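Local structure of KaiC-like domain-containing protein (Pyrococcus horikoshii, 3BS4) at residues A[54-59]-A[145-151]. The protein is of unknown function but probably belongs to the KaiC-like, RecA-type family and binds a peptide of unknown identity. Numbering follows the deposited sequence. Where two conformers were deposited one is given.
Sequences MFSISY and AISMSGY
Strands 51-56 and 141-146, neighbours in the central sheet, run parallel and end here, F55 level with A145 (CA-CA 4.6 Å) and S56 with I146 (5.4 Å). A145 lies on the same face as F55, its CB 4.3 Å from F55 CB and 4.0 Å from I57 CD1; the F55 ring leads off to Y119 and the bound peptide. I146 N donates to F55 O (3.0 Å). I57 and S58 (both chi1 m) leave the extended conformation (phi/psi -94/-41 and -99/-21), bringing I57 N (2.9 Å) and S58 N (3.0 Å) onto I146 O, which also takes a water (2.9 Å) shared with S56 OG and Y59 N. On the opposite face, I146 CD1 meets M54 CG (4.3 Å). A cis peptide leads into S147, whose N bonds S58 OG (3.0 Å); S147 OG, like Y59 OH, binds E190. In the 3-10 turn M148-G150, G150 CA lies 3.5 Å from S58 OG, where a CB would clash. Y151 turns a ring face to I57 CG2 (4.2 Å to the centroid, CH-pi); its OH meets Y119 and the peptide. The cis I146-S147 bond ending a central strand, beside this peptide-binding surface, is consistent with a RecA/KaiC-like core.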
loop_
_atom_site.group_PDB
_atom_site.type_symbol
_atom_site.label_atom_id
_atom_site.label_comp_id
_atom_site.label_asym_id
_atom_site.label_seq_id
_atom_site.Cartn_x
_atom_site.Cartn_y
_atom_site.Cartn_z
ATOM N N MET A 54 2.561 6.236 -3.971
ATOM C CA MET A 54 1.355 5.405 -4.083
ATOM C C MET A 54 1.266 4.806 -5.479
ATOM O O MET A 54 1.369 5.529 -6.479
ATOM C CB MET A 54 0.106 6.257 -3.834
ATOM C CG MET A 54 -1.194 5.468 -3.827
ATOM S SD MET A 54 -2.611 6.596 -3.739
ATOM C CE MET A 54 -1.961 7.739 -2.474
ATOM N N PHE A 55 1.048 3.493 -5.542
ATOM C CA PHE A 55 0.692 2.843 -6.808
ATOM C C PHE A 55 -0.811 2.731 -6.799
ATOM O O PHE A 55 -1.381 1.897 -6.092
ATOM C CB PHE A 55 1.381 1.479 -6.910
ATOM C CG PHE A 55 2.874 1.593 -6.798
ATOM C CD1 PHE A 55 3.639 1.871 -7.932
ATOM C CD2 PHE A 55 3.486 1.532 -5.559
ATOM C CE1 PHE A 55 5.028 2.015 -7.832
ATOM C CE2 PHE A 55 4.863 1.688 -5.437
ATOM C CZ PHE A 55 5.633 1.929 -6.586
ATOM N N SER A 56 -1.455 3.628 -7.541
ATOM C CA SER A 56 -2.909 3.753 -7.475
ATOM C C SER A 56 -3.510 2.906 -8.577
ATOM O O SER A 56 -3.670 3.361 -9.699
ATOM C CB SER A 56 -3.303 5.218 -7.611
ATOM O OG SER A 56 -4.687 5.351 -7.391
ATOM N N ILE A 57 -3.771 1.639 -8.241
ATOM C CA ILE A 57 -4.077 0.593 -9.213
ATOM C C ILE A 57 -5.583 0.438 -9.417
ATOM O O ILE A 57 -6.046 0.253 -10.547
ATOM C CB ILE A 57 -3.495 -0.761 -8.709
ATOM C CG1 ILE A 57 -1.949 -0.693 -8.587
ATOM C CG2 ILE A 57 -3.934 -1.946 -9.595
ATOM C CD1 ILE A 57 -1.370 -1.583 -7.480
ATOM N N SER A 58 -6.336 0.506 -8.321
ATOM C CA SER A 58 -7.716 0.025 -8.313
ATOM C C SER A 58 -8.793 1.084 -8.465
ATOM O O SER A 58 -9.936 0.729 -8.826
ATOM C CB SER A 58 -7.998 -0.774 -7.040
ATOM O OG SER A 58 -7.299 -1.995 -7.047
ATOM N N TYR A 59 -8.457 2.344 -8.157
ATOM C CA TYR A 59 -9.462 3.415 -8.078
ATOM C C TYR A 59 -9.068 4.608 -8.927
ATOM O O TYR A 59 -7.877 4.928 -9.040
ATOM C CB TYR A 59 -9.690 3.863 -6.608
ATOM C CG TYR A 59 -10.086 2.695 -5.752
ATOM C CD1 TYR A 59 -11.356 2.132 -5.883
ATOM C CD2 TYR A 59 -9.161 2.077 -4.904
ATOM C CE1 TYR A 59 -11.729 1.024 -5.154
ATOM C CE2 TYR A 59 -9.520 0.958 -4.172
ATOM C CZ TYR A 59 -10.809 0.438 -4.307
ATOM O OH TYR A 59 -11.230 -0.679 -3.611
ATOM N N ALA A 145 0.440 0.230 -2.205
ATOM C CA ALA A 145 -0.158 -0.267 -3.467
ATOM C C ALA A 145 -1.634 -0.596 -3.235
ATOM O O ALA A 145 -1.951 -1.546 -2.497
ATOM C CB ALA A 145 0.591 -1.515 -3.978
ATOM N N ILE A 146 -2.499 0.209 -3.866
ATOM C CA ILE A 146 -3.929 0.160 -3.616
ATOM C C ILE A 146 -4.663 -0.107 -4.933
ATOM O O ILE A 146 -4.897 0.807 -5.721
ATOM C CB ILE A 146 -4.457 1.467 -2.974
ATOM C CG1 ILE A 146 -3.591 1.883 -1.771
ATOM C CG2 ILE A 146 -5.920 1.293 -2.574
ATOM C CD1 ILE A 146 -3.842 3.294 -1.257
ATOM N N SER A 147 -4.995 -1.369 -5.208
ATOM C CA SER A 147 -4.680 -2.545 -4.420
ATOM C C SER A 147 -4.224 -3.676 -5.302
ATOM O O SER A 147 -4.417 -3.626 -6.529
ATOM C CB SER A 147 -6.015 -3.088 -3.855
ATOM O OG SER A 147 -6.649 -2.103 -3.044
ATOM N N MET A 148 -3.515 -4.649 -4.753
ATOM C CA MET A 148 -2.628 -5.483 -5.540
ATOM C C MET A 148 -3.675 -6.460 -6.176
ATOM O O MET A 148 -3.465 -7.038 -7.255
ATOM C CB MET A 148 -1.707 -6.294 -4.637
ATOM C CG MET A 148 -0.512 -5.490 -4.118
ATOM S SD MET A 148 0.601 -4.923 -5.439
ATOM C CE MET A 148 1.277 -6.546 -5.933
ATOM N N SER A 149 -4.831 -6.627 -5.519
ATOM C CA SER A 149 -5.932 -7.436 -6.061
ATOM C C SER A 149 -6.481 -6.862 -7.377
ATOM O O SER A 149 -7.089 -7.584 -8.182
ATOM C CB SER A 149 -7.054 -7.598 -4.998
ATOM O OG SER A 149 -7.386 -6.339 -4.420
ATOM N N GLY A 150 -6.244 -5.569 -7.614
ATOM C CA GLY A 150 -6.683 -4.917 -8.848
ATOM C C GLY A 150 -6.069 -5.503 -10.106
ATOM O O GLY A 150 -6.654 -5.394 -11.193
ATOM N N TYR A 151 -4.887 -6.111 -9.992
ATOM C CA TYR A 151 -4.236 -6.680 -11.184
ATOM C C TYR A 151 -5.069 -7.781 -11.825
ATOM O O TYR A 151 -4.932 -8.020 -13.004
ATOM C CB TYR A 151 -2.829 -7.176 -10.857
ATOM C CG TYR A 151 -1.892 -6.026 -10.603
ATOM C CD1 TYR A 151 -1.671 -5.067 -11.592
ATOM C CD2 TYR A 151 -1.245 -5.881 -9.361
ATOM C CE1 TYR A 151 -0.816 -3.985 -11.371
ATOM C CE2 TYR A 151 -0.390 -4.783 -9.132
ATOM C CZ TYR A 151 -0.184 -3.858 -10.140
ATOM O OH TYR A 151 0.637 -2.760 -9.950
HETATM O O HOH W 1 -6.274 3.208 -6.401
#